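PDB 3HJR: aeromonas extracellular serine protease from Aeromonas sobria, which cleaves peptide bonds after paired basic residues, one of them lysine, as a calcium-binding, kexin-like secreted serine protease and probable virulence factor. Local coordinates for residues Val72-Val77 with Ala139-Phe144; Pro354-Arg359 with His429-Pro434; Ala366-Arg371 with Asn420-Leu425; Thr471-Gln476 with Lys537-Ser542. All coordinates share one frame; numbering follows the deposited sequence.

Interaction 1 (Val72-Val77 with Ala139-Phe144)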
loop_
_atom_site.group_PDB
_atom_site.type_symbol
_atom_site.label_atom_id
_atom_site.label_comp_id
_atom_site.label_asym_id
_atom_site.label_seq_id
_atom_site.Cartn_x
_atom_site.Cartn_y
_atom_site.Cartn_z
ATOM N N VAL A 72 19.889 -5.400 9.498
ATOM C CA VAL A 72 18.512 -4.983 9.610
ATOM C C VAL A 72 17.579 -6.167 9.819
ATOM O O VAL A 72 17.582 -7.108 9.037
ATOM C CB VAL A 72 18.062 -4.198 8.357
ATOM C CG1 VAL A 72 16.638 -3.659 8.538
ATOM C CG2 VAL A 72 19.021 -3.033 8.084
ATOM N N ASN A 73 16.743 -6.066 10.856
ATOM C CA ASN A 73 15.784 -7.086 11.244
ATOM C C ASN A 73 14.403 -6.721 10.683
ATOM O O ASN A 73 13.872 -5.613 10.931
ATOM C CB ASN A 73 15.720 -7.214 12.772
ATOM C CG ASN A 73 17.045 -7.679 13.396
ATOM O OD1 ASN A 73 17.365 -7.357 14.570
ATOM N ND2 ASN A 73 17.789 -8.477 12.662
ATOM N N VAL A 74 13.828 -7.646 9.920
ATOM C CA VAL A 74 12.533 -7.458 9.272
ATOM C C VAL A 74 11.556 -8.514 9.784
ATOM O O VAL A 74 11.862 -9.682 9.781
ATOM C CB VAL A 74 12.617 -7.581 7.741
ATOM C CG1 VAL A 74 11.261 -7.382 7.111
ATOM C CG2 VAL A 74 13.639 -6.613 7.190
ATOM N N ALA A 75 10.393 -8.065 10.234
ATOM C CA ALA A 75 9.304 -8.938 10.661
ATOM C C ALA A 75 8.287 -9.128 9.560
ATOM O O ALA A 75 7.837 -8.152 8.984
ATOM C CB ALA A 75 8.608 -8.340 11.861
ATOM N N VAL A 76 7.899 -10.361 9.261
ATOM C CA VAL A 76 6.900 -10.623 8.224
ATOM C C VAL A 76 5.643 -11.129 8.963
ATOM O O VAL A 76 5.641 -12.265 9.512
ATOM C CB VAL A 76 7.362 -11.697 7.204
ATOM C CG1 VAL A 76 6.258 -12.069 6.264
ATOM C CG2 VAL A 76 8.562 -11.193 6.408
ATOM N N VAL A 77 4.614 -10.292 9.006
ATOM C CA VAL A 77 3.375 -10.581 9.743
ATOM C C VAL A 77 2.366 -11.002 8.715
ATOM O O VAL A 77 1.878 -10.175 7.921
ATOM C CB VAL A 77 2.889 -9.345 10.542
ATOM C CG1 VAL A 77 1.597 -9.686 11.330
ATOM C CG2 VAL A 77 3.982 -8.918 11.498
ATOM N N ALA A 139 19.436 -8.979 5.135
ATOM C CA ALA A 139 18.442 -8.743 6.210
ATOM C C ALA A 139 18.093 -10.066 6.896
ATOM O O ALA A 139 18.202 -11.144 6.294
ATOM C CB ALA A 139 17.176 -8.084 5.694
ATOM N N GLN A 140 17.688 -9.974 8.168
ATOM C CA GLN A 140 17.299 -11.124 8.964
ATOM C C GLN A 140 15.803 -11.083 9.232
ATOM O O GLN A 140 15.273 -10.040 9.613
ATOM C CB GLN A 140 18.027 -11.082 10.304
ATOM C CG GLN A 140 19.519 -11.231 10.160
ATOM C CD GLN A 140 20.016 -12.596 10.572
ATOM O OE1 GLN A 140 19.974 -13.531 9.767
ATOM N NE2 GLN A 140 20.495 -12.724 11.814
ATOM N N LEU A 141 15.157 -12.233 9.072
ATOM C CA LEU A 141 13.689 -12.364 9.124
ATOM C C LEU A 141 13.185 -13.078 10.366
ATOM O O LEU A 141 13.841 -13.969 10.888
ATOM C CB LEU A 141 13.213 -13.205 7.954
ATOM C CG LEU A 141 13.508 -12.716 6.529
ATOM C CD1 LEU A 141 13.033 -13.745 5.562
ATOM C CD2 LEU A 141 12.841 -11.388 6.255
ATOM N N GLN A 142 12.007 -12.652 10.812
ATOM C CA GLN A 142 11.147 -13.433 11.678
ATOM C C GLN A 142 9.795 -13.510 10.994
ATOM O O GLN A 142 9.398 -12.624 10.249
ATOM C CB GLN A 142 10.991 -12.795 13.046
ATOM C CG GLN A 142 12.243 -12.624 13.845
ATOM C CD GLN A 142 12.004 -11.754 15.088
ATOM O OE1 GLN A 142 11.213 -10.819 15.044
ATOM N NE2 GLN A 142 12.712 -12.036 16.165
ATOM N N GLY A 143 9.096 -14.612 11.213
ATOM C CA GLY A 143 7.731 -14.731 10.750
ATOM C C GLY A 143 6.763 -14.926 11.925
ATOM O O GLY A 143 7.074 -15.578 12.919
ATOM N N PHE A 144 5.589 -14.317 11.795
ATOM C CA PHE A 144 4.485 -14.423 12.747
ATOM C C PHE A 144 3.220 -14.689 11.907
ATOM O O PHE A 144 2.773 -13.852 11.089
ATOM C CB PHE A 144 4.342 -13.126 13.556
ATOM C CG PHE A 144 5.583 -12.739 14.279
ATOM C CD1 PHE A 144 5.889 -13.324 15.498
ATOM C CD2 PHE A 144 6.494 -11.889 13.711
ATOM C CE1 PHE A 144 7.052 -13.006 16.136
ATOM C CE2 PHE A 144 7.647 -11.552 14.351
ATOM C CZ PHE A 144 7.952 -12.123 15.555
#
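Val74 and Val76 of strand 73-77 each hydrogen-bond through both N and O to strand 140-144. The two strands run parallel in the six-stranded parallel sheet of the subtilisin-like catalytic domain. Val74 N gives a nearly linear bond to Gln140 O (2.8 Å, 176°), and Val74 O accepts from Gln142 N. Val76 N then reaches Gln142 O at 2.9 Å, and Val76 O accepts from Phe144 N. Val72 O opens the series by taking Gln140 N. Weaker CA-H...O contacts lie between these bonds, such as Leu141 CA to Val74 O at 3.3 Å.

Strand 140-144 is one of the two outermost strands, and strand 173-176 lies beyond 73-77. Val76 and Leu141 pack against helix 115-124, and Val74 leans on Val173 of strand 173-176. Leu141 has CG beside its backbone N (chi1 -60°), which brings CD2 over to Val74 CB at 4.1 Å. Val76 CG2 meets the same CD2. Val76 also touches the predicted charge-relay triad. On the other face, helix 155-161 lies on Val77 and Phe144. Gln142 turns its amide to Asn171, Pro94 and Ala167. The Phe144 ring reaches back along the strand, and its CE2 edge meets Ala75 CB at 4.2 Å.

Interaction 2 (Pro354-Arg359 with His429-Pro434)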
loop_
_atom_site.group_PDB
_atom_site.type_symbol
_atom_site.label_atom_id
_atom_site.label_comp_id
_atom_site.label_asym_id
_atom_site.label_seq_id
_atom_site.Cartn_x
_atom_site.Cartn_y
_atom_site.Cartn_z
ATOM N N PRO A 354 22.300 3.458 9.194
ATOM C CA PRO A 354 21.567 3.080 10.402
ATOM C C PRO A 354 21.438 4.369 11.219
ATOM O O PRO A 354 22.118 5.348 10.922
ATOM C CB PRO A 354 22.475 2.031 11.060
ATOM C CG PRO A 354 23.835 2.284 10.505
ATOM C CD PRO A 354 23.651 2.869 9.137
ATOM N N ASP A 355 20.591 4.501 12.204
ATOM C CA ASP A 355 20.634 5.859 12.838
ATOM C C ASP A 355 20.222 7.139 11.971
ATOM O O ASP A 355 20.435 8.303 12.397
ATOM C CB ASP A 355 22.033 6.106 13.407
ATOM C CG ASP A 355 22.560 4.941 14.264
ATOM O OD1 ASP A 355 22.048 4.789 15.409
ATOM O OD2 ASP A 355 23.505 4.173 13.908
ATOM N N LEU A 356 19.669 6.958 10.776
ATOM C CA LEU A 356 18.728 7.946 10.282
ATOM C C LEU A 356 17.364 7.486 10.772
ATOM O O LEU A 356 17.090 6.284 10.821
ATOM C CB LEU A 356 18.725 8.021 8.761
ATOM C CG LEU A 356 19.841 8.856 8.120
ATOM C CD1 LEU A 356 19.662 8.955 6.609
ATOM C CD2 LEU A 356 19.940 10.245 8.732
ATOM N N SER A 357 16.511 8.445 11.108
ATOM C CA SER A 357 15.139 8.161 11.563
ATOM C C SER A 357 14.259 7.649 10.437
ATOM O O SER A 357 14.572 7.811 9.287
ATOM C CB SER A 357 14.486 9.417 12.119
ATOM O OG SER A 357 14.126 10.325 11.109
ATOM N N VAL A 358 13.115 7.097 10.810
ATOM C CA VAL A 358 12.146 6.601 9.829
ATOM C C VAL A 358 11.620 7.730 9.009
ATOM O O VAL A 358 11.519 7.612 7.764
ATOM C CB VAL A 358 10.996 5.858 10.528
ATOM C CG1 VAL A 358 9.924 5.491 9.557
ATOM C CG2 VAL A 358 11.499 4.614 11.197
ATOM N N ARG A 359 11.366 8.863 9.660
ATOM C CA ARG A 359 10.929 10.044 8.874
ATOM C C ARG A 359 11.988 10.528 7.861
ATOM O O ARG A 359 11.641 11.001 6.794
ATOM C CB ARG A 359 10.553 11.195 9.816
ATOM C CG ARG A 359 9.222 10.969 10.508
ATOM C CD ARG A 359 8.937 11.909 11.671
ATOM N NE ARG A 359 9.066 13.299 11.247
ATOM C CZ ARG A 359 10.042 14.125 11.607
ATOM N NH1 ARG A 359 10.047 15.365 11.142
ATOM N NH2 ARG A 359 11.030 13.723 12.424
ATOM N N HIS A 429 22.315 13.981 3.452
ATOM C CA HIS A 429 21.032 14.311 4.054
ATOM C C HIS A 429 21.194 14.903 5.459
ATOM O O HIS A 429 21.926 14.373 6.286
ATOM C CB HIS A 429 20.170 13.069 4.189
ATOM C CG HIS A 429 18.785 13.380 4.618
ATOM N ND1 HIS A 429 18.281 13.051 5.854
ATOM C CD2 HIS A 429 17.815 14.062 3.980
ATOM C CE1 HIS A 429 17.038 13.500 5.942
ATOM N NE2 HIS A 429 16.731 14.109 4.808
ATOM N N GLN A 430 20.499 16.004 5.707
ATOM C CA GLN A 430 20.469 16.615 7.032
ATOM C C GLN A 430 19.168 16.188 7.694
ATOM O O GLN A 430 18.108 16.351 7.108
ATOM C CB GLN A 430 20.481 18.133 6.878
ATOM C CG GLN A 430 20.644 18.871 8.151
ATOM C CD GLN A 430 21.942 18.546 8.888
ATOM O OE1 GLN A 430 22.982 18.262 8.260
ATOM N NE2 GLN A 430 21.884 18.575 10.223
ATOM N N PRO A 431 19.213 15.602 8.886
ATOM C CA PRO A 431 17.952 15.191 9.500
ATOM C C PRO A 431 16.898 16.287 9.560
ATOM O O PRO A 431 17.185 17.482 9.763
ATOM C CB PRO A 431 18.364 14.745 10.891
ATOM C CG PRO A 431 19.745 14.285 10.690
ATOM C CD PRO A 431 20.372 15.223 9.701
ATOM N N LEU A 432 15.656 15.856 9.380
ATOM C CA LEU A 432 14.526 16.753 9.541
ATOM C C LEU A 432 14.472 17.124 11.015
ATOM O O LEU A 432 14.876 16.341 11.873
ATOM C CB LEU A 432 13.211 16.080 9.182
ATOM C CG LEU A 432 13.038 15.791 7.682
ATOM C CD1 LEU A 432 11.753 15.000 7.469
ATOM C CD2 LEU A 432 13.064 17.044 6.852
ATOM N N PRO A 433 13.938 18.301 11.308
ATOM C CA PRO A 433 13.584 18.651 12.688
ATOM C C PRO A 433 12.619 17.615 13.301
ATOM O O PRO A 433 11.967 16.891 12.527
ATOM C CB PRO A 433 12.909 20.016 12.542
ATOM C CG PRO A 433 13.450 20.586 11.256
ATOM C CD PRO A 433 13.629 19.381 10.353
ATOM N N PRO A 434 12.505 17.526 14.628
ATOM C CA PRO A 434 11.629 16.512 15.237
ATOM C C PRO A 434 10.167 16.609 14.790
ATOM O O PRO A 434 9.676 17.701 14.470
ATOM C CB PRO A 434 11.701 16.805 16.733
ATOM C CG PRO A 434 12.918 17.598 16.958
ATOM C CD PRO A 434 13.223 18.298 15.661
#
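Arg359, in the first turn of helix 358-368, reaches the proline-rich chain His429-Pro434. This chain follows helix 419-426 and leads toward strand 436-444 of the P-domain. The contact therefore ties the start of a helix in the catalytic part of this kexin-like protease to the chain that leads from helix 419-426 into the P-domain.

The polar part is a guanidinium bound to a backbone carbonyl. Arg359 NH1 donates to Pro433 O at 2.8 Å with an N-H...O angle of 158°. The oxygen lies in the guanidinium plane, at its edge. NH2 adds a weak bond to the same oxygen at 3.3 Å. The side chain bends at chi3 (54°), which turns its end toward chain 429-434. NH1 also forms a salt bridge with Glu473 of the P-domain, so this one nitrogen has two partners. Asp360 adds a second polar link by accepting from Leu432 N, while its other oxygen bonds Ser357 OG at the helix N-cap.

The van der Waals part is thinner. Leu432 lies obliquely across Arg359, with its CB 3.8 Å from NH1. Leu356 CD2 meets Pro431 CG at 4.5 Å. His429 NE2 bonds Asp363. His429 ND1 is buried with no polar partner, and Leu356 CD2 lies 4.3 Å from that ND1, at the ring edge.

Interaction 3 (Ala366-Arg371 with Asn420-Leu425)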
loop_
_atom_site.group_PDB
_atom_site.type_symbol
_atom_site.label_atom_id
_atom_site.label_comp_id
_atom_site.label_asym_id
_atom_site.label_seq_id
_atom_site.Cartn_x
_atom_site.Cartn_y
_atom_site.Cartn_z
ATOM N N ALA A 366 10.891 9.591 -0.693
ATOM C CA ALA A 366 10.020 10.507 -1.433
ATOM C C ALA A 366 10.792 11.372 -2.418
ATOM O O ALA A 366 10.415 11.532 -3.597
ATOM C CB ALA A 366 9.255 11.387 -0.465
ATOM N N ARG A 367 11.887 11.973 -1.961
ATOM C CA ARG A 367 12.585 12.923 -2.808
ATOM C C ARG A 367 13.349 12.223 -3.942
ATOM O O ARG A 367 13.697 12.855 -4.916
ATOM C CB ARG A 367 13.518 13.809 -1.953
ATOM C CG ARG A 367 12.793 14.800 -1.028
ATOM C CD ARG A 367 13.690 15.453 0.030
ATOM N NE ARG A 367 15.038 15.660 -0.488
ATOM C CZ ARG A 367 16.175 15.258 0.102
ATOM N NH1 ARG A 367 16.200 14.625 1.274
ATOM N NH2 ARG A 367 17.323 15.503 -0.512
ATOM N N SER A 368 13.642 10.923 -3.782
ATOM C CA SER A 368 14.370 10.158 -4.804
ATOM C C SER A 368 13.483 9.330 -5.740
ATOM O O SER A 368 13.949 8.783 -6.740
ATOM C CB SER A 368 15.407 9.252 -4.138
ATOM O OG SER A 368 14.748 8.309 -3.385
ATOM N N ALA A 369 12.191 9.283 -5.443
ATOM C CA ALA A 369 11.261 8.478 -6.245
ATOM C C ALA A 369 11.138 8.947 -7.705
ATOM O O ALA A 369 11.219 10.124 -8.022
ATOM C CB ALA A 369 9.912 8.461 -5.591
ATOM N N THR A 370 10.855 8.004 -8.577
ATOM C CA THR A 370 10.778 8.291 -9.994
ATOM C C THR A 370 9.350 8.614 -10.372
ATOM O O THR A 370 8.451 7.891 -10.027
ATOM C CB THR A 370 11.237 7.054 -10.799
ATOM O OG1 THR A 370 12.576 6.680 -10.399
ATOM C CG2 THR A 370 11.294 7.339 -12.267
ATOM N N ARG A 371 9.171 9.650 -11.194
ATOM C CA ARG A 371 7.849 10.097 -11.611
ATOM C C ARG A 371 7.396 9.306 -12.846
ATOM O O ARG A 371 7.341 9.812 -13.961
ATOM C CB ARG A 371 7.803 11.626 -11.794
ATOM C CG ARG A 371 6.356 12.194 -11.822
ATOM C CD ARG A 371 6.225 13.725 -11.726
ATOM N NE ARG A 371 7.254 14.450 -12.480
ATOM C CZ ARG A 371 7.072 15.445 -13.322
ATOM N NH1 ARG A 371 8.145 15.996 -13.887
ATOM N NH2 ARG A 371 5.860 15.882 -13.661
ATOM N N ASN A 420 18.906 3.394 -5.545
ATOM C CA ASN A 420 20.196 4.013 -5.854
ATOM C C ASN A 420 20.154 5.509 -5.588
ATOM O O ASN A 420 21.034 6.048 -4.957
ATOM C CB ASN A 420 20.598 3.804 -7.310
ATOM C CG ASN A 420 20.870 2.364 -7.679
ATOM O OD1 ASN A 420 21.009 1.464 -6.816
ATOM N ND2 ASN A 420 20.966 2.126 -8.997
ATOM N N LYS A 421 19.117 6.197 -6.067
ATOM C CA LYS A 421 19.024 7.626 -5.834
ATOM C C LYS A 421 18.751 7.994 -4.366
ATOM O O LYS A 421 19.279 9.002 -3.860
ATOM C CB LYS A 421 17.961 8.233 -6.740
ATOM C CG LYS A 421 18.033 9.742 -6.826
ATOM C CD LYS A 421 16.812 10.344 -7.460
ATOM C CE LYS A 421 17.121 11.118 -8.657
ATOM N NZ LYS A 421 16.081 12.182 -8.979
ATOM N N ALA A 422 17.953 7.187 -3.664
ATOM C CA ALA A 422 17.737 7.412 -2.258
ATOM C C ALA A 422 19.098 7.372 -1.557
ATOM O O ALA A 422 19.394 8.197 -0.679
ATOM C CB ALA A 422 16.790 6.376 -1.688
ATOM N N LEU A 423 19.944 6.422 -1.931
ATOM C CA LEU A 423 21.264 6.300 -1.281
ATOM C C LEU A 423 22.168 7.517 -1.633
ATOM O O LEU A 423 22.973 7.953 -0.787
ATOM C CB LEU A 423 21.947 4.969 -1.663
ATOM C CG LEU A 423 21.372 3.699 -1.047
ATOM C CD1 LEU A 423 21.929 2.455 -1.717
ATOM C CD2 LEU A 423 21.751 3.718 0.397
ATOM N N GLU A 424 22.050 8.043 -2.855
ATOM C CA GLU A 424 22.789 9.230 -3.298
ATOM C C GLU A 424 22.354 10.410 -2.441
ATOM O O GLU A 424 23.201 11.143 -1.938
ATOM C CB GLU A 424 22.583 9.528 -4.796
ATOM C CG GLU A 424 23.213 10.855 -5.245
ATOM C CD GLU A 424 22.768 11.300 -6.644
ATOM O OE1 GLU A 424 23.576 11.237 -7.575
ATOM O OE2 GLU A 424 21.605 11.727 -6.808
ATOM N N LEU A 425 21.053 10.542 -2.181
ATOM C CA LEU A 425 20.560 11.659 -1.383
ATOM C C LEU A 425 20.971 11.475 0.073
ATOM O O LEU A 425 21.241 12.442 0.761
ATOM C CB LEU A 425 19.044 11.828 -1.461
ATOM C CG LEU A 425 18.486 12.734 -2.584
ATOM C CD1 LEU A 425 19.223 12.724 -3.903
ATOM C CD2 LEU A 425 16.987 12.490 -2.755
HETATM O O HOH W 1 13.154 12.022 -7.736
HETATM O O HOH W 2 19.888 14.822 0.776
#
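Arg367 and Leu425 meet at the outer side of two helix segments, the end of helix 358-368 and helix 419-426. Arg367 CB begins the contact, 3.8 Å from Leu425 CD2. The side chain then bends at chi3 (34°) and comes back over the leucine. CZ lies 4.1 Å from the same CD2, which sits over one guanidinium face, offset toward its rim. NH2 meets Leu425 CG at 3.6 Å. It also donates to a water in the guanidinium plane, and that water donates to Leu425 O at 2.7 Å. NH1 forms a salt bridge with Asp363, so both terminal nitrogens have partners.

Farther in, Ser368 presses on Ala422, with OG 3.3 Å from Ala422 CB. This hydroxyl bonds Leu364 O, one turn back in the chain. Lys421 runs along Ser368, its CB and CG by Ser368 CB, and its CD 3.3 Å from Ser368 O. Lys421 NZ donates to a second water, which in turn donates to Arg367 O and Ala369 O. The small Ser368 and Ala422 let the backbones approach to 5.0 Å between CA atoms. The arrangement is consistent with close packing of two helices of the subtilisin-like domain through small residues, with water bridging at its margin.

Interaction 4 (Thr471-Gln476 with Lys537-Ser542)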
loop_
_atom_site.group_PDB
_atom_site.type_symbol
_atom_site.label_atom_id
_atom_site.label_comp_id
_atom_site.label_asym_id
_atom_site.label_seq_id
_atom_site.Cartn_x
_atom_site.Cartn_y
_atom_site.Cartn_z
ATOM N N THR A 471 5.984 23.065 8.824
ATOM C CA THR A 471 6.079 22.452 7.506
ATOM C C THR A 471 5.328 21.134 7.514
ATOM O O THR A 471 5.579 20.298 8.364
ATOM C CB THR A 471 7.558 22.213 7.143
ATOM O OG1 THR A 471 8.218 23.468 6.982
ATOM C CG2 THR A 471 7.679 21.479 5.815
ATOM N N VAL A 472 4.433 20.906 6.567
ATOM C CA VAL A 472 3.645 19.692 6.684
ATOM C C VAL A 472 4.334 18.472 6.114
ATOM O O VAL A 472 5.079 18.559 5.150
ATOM C CB VAL A 472 2.097 19.823 6.347
ATOM C CG1 VAL A 472 1.667 21.168 5.921
ATOM C CG2 VAL A 472 1.501 18.651 5.612
ATOM N N GLU A 473 4.145 17.359 6.829
ATOM C CA GLU A 473 4.465 16.021 6.329
ATOM C C GLU A 473 3.181 15.351 5.837
ATOM O O GLU A 473 3.025 15.068 4.647
ATOM C CB GLU A 473 5.171 15.211 7.412
ATOM C CG GLU A 473 6.584 15.702 7.604
ATOM C CD GLU A 473 7.195 15.284 8.908
ATOM O OE1 GLU A 473 7.781 16.184 9.577
ATOM O OE2 GLU A 473 7.121 14.087 9.272
ATOM N N ALA A 474 2.238 15.155 6.741
ATOM C CA ALA A 474 0.969 14.507 6.416
ATOM C C ALA A 474 -0.170 15.178 7.176
ATOM O O ALA A 474 0.029 15.822 8.225
ATOM C CB ALA A 474 1.018 13.030 6.774
ATOM N N VAL A 475 -1.376 14.994 6.658
ATOM C CA VAL A 475 -2.554 15.452 7.363
ATOM C C VAL A 475 -3.528 14.321 7.494
ATOM O O VAL A 475 -3.696 13.523 6.569
ATOM C CB VAL A 475 -3.230 16.617 6.636
ATOM C CG1 VAL A 475 -2.301 17.846 6.615
ATOM C CG2 VAL A 475 -3.625 16.231 5.259
ATOM N N GLN A 476 -4.156 14.250 8.663
ATOM C CA GLN A 476 -5.222 13.306 8.940
ATOM C C GLN A 476 -6.507 14.090 9.104
ATOM O O GLN A 476 -6.519 15.200 9.627
ATOM C CB GLN A 476 -4.931 12.520 10.216
ATOM C CG GLN A 476 -3.771 11.535 10.128
ATOM C CD GLN A 476 -3.460 10.961 11.479
ATOM O OE1 GLN A 476 -3.343 11.712 12.466
ATOM N NE2 GLN A 476 -3.370 9.627 11.566
ATOM N N LYS A 537 -0.339 14.636 -0.051
ATOM C CA LYS A 537 -0.256 15.615 -1.109
ATOM C C LYS A 537 0.440 16.921 -0.702
ATOM O O LYS A 537 1.041 17.577 -1.562
ATOM C CB LYS A 537 -1.681 15.897 -1.664
ATOM C CG LYS A 537 -1.796 17.045 -2.643
ATOM C CD LYS A 537 -0.975 16.802 -3.915
ATOM C CE LYS A 537 -1.154 17.900 -4.980
ATOM N NZ LYS A 537 -2.599 18.082 -5.437
ATOM N N PHE A 538 0.422 17.241 0.589
ATOM C CA PHE A 538 0.832 18.560 1.066
ATOM C C PHE A 538 2.267 18.594 1.595
ATOM O O PHE A 538 2.698 19.586 2.204
ATOM C CB PHE A 538 -0.156 19.043 2.126
ATOM C CG PHE A 538 -1.573 19.007 1.664
ATOM C CD1 PHE A 538 -2.024 19.929 0.726
ATOM C CD2 PHE A 538 -2.429 17.991 2.091
ATOM C CE1 PHE A 538 -3.350 19.898 0.294
ATOM C CE2 PHE A 538 -3.734 17.942 1.679
ATOM C CZ PHE A 538 -4.199 18.875 0.766
ATOM N N TYR A 539 3.001 17.505 1.372
ATOM C CA TYR A 539 4.357 17.352 1.907
ATOM C C TYR A 539 5.257 18.539 1.522
ATOM O O TYR A 539 5.479 18.794 0.349
ATOM C CB TYR A 539 4.963 16.050 1.340
ATOM C CG TYR A 539 6.214 15.589 2.035
ATOM C CD1 TYR A 539 7.478 15.958 1.600
ATOM C CD2 TYR A 539 6.125 14.754 3.102
ATOM C CE1 TYR A 539 8.632 15.528 2.288
ATOM C CE2 TYR A 539 7.248 14.327 3.787
ATOM C CZ TYR A 539 8.497 14.706 3.364
ATOM O OH TYR A 539 9.607 14.241 4.031
ATOM N N GLY A 540 5.735 19.282 2.523
ATOM C CA GLY A 540 6.567 20.448 2.330
ATOM C C GLY A 540 5.885 21.808 2.428
ATOM O O GLY A 540 6.562 22.864 2.589
ATOM N N GLU A 541 4.558 21.815 2.305
ATOM C CA GLU A 541 3.775 23.056 2.367
ATOM C C GLU A 541 3.769 23.675 3.766
ATOM O O GLU A 541 4.016 23.016 4.766
ATOM C CB GLU A 541 2.335 22.831 1.908
ATOM C CG GLU A 541 2.222 22.561 0.421
ATOM C CD GLU A 541 0.827 22.764 -0.133
ATOM O OE1 GLU A 541 -0.090 23.188 0.614
ATOM O OE2 GLU A 541 0.634 22.518 -1.353
ATOM N N SER A 542 3.491 24.972 3.804
ATOM C CA SER A 542 3.263 25.669 5.060
ATOM C C SER A 542 1.888 25.267 5.677
ATOM O O SER A 542 0.907 25.226 4.992
ATOM C CB SER A 542 3.316 27.182 4.789
ATOM O OG SER A 542 3.003 27.892 5.964
HETATM O O HOH W 3 0.464 15.990 3.195
#
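Val472 is the tight centre of this contact, held against the type II turn Phe538-Glu541 through both backbone polar atoms. Val472 N donates to Glu541 O at 2.8 Å. Val472 O accepts from Gly540 N, also at 2.8 Å and almost straight at 179°. Val472 CG2 packs on Phe538 CB at 3.9 Å. The Val472 chi1 of 2° is nearly eclipsed, so the placement of its methyls is doubtful. Deeper in, Val475 CG2 meets Phe538 CD2 at 3.8 Å, and the two side chains cross at about a right angle. A water bridges Glu473 O and Phe538 N, both of buried residues. The Tyr539 ring sets its CD2 edge against Glu473 O, while its hydroxyl bonds Asp363 of helix 358-368.

The outer side is looser. Thr471 CG2 only brushes Gly540 O at 3.7 Å, and Ser542 is exposed. Gly540 has a positive phi (100°) at the third turn position.

Both segments belong to the P-domain. Glu473 and Ala474 form a classic beta bulge opposite Leu593 of strand 583-594. Beyond it Val475 pairs with Ser535 of strand 527-535, and Leu493 of strand 489-494 backs Val475 and Phe538.

In the fold
Interaction 1 is the buried one, in the core sheet of the catalytic domain, and rests on regular backbone bonds with apolar faces. Interaction 2 lies at the surface and relies on a charged side chain and prolines. Interactions 3 and 4 are partly buried, and water bridges appear in both. Interactions 2 and 3 share helix 358-368 and touch where His429 packs on Arg367. Interaction 3 is nested within the chain loop that interaction 2 closes. Interactions 2 and 4 meet through the Arg359-Glu473 salt bridge, which joins catalytic domain and P-domain. Interaction 1 stands apart, its centre about 31 Å from that of interaction 4.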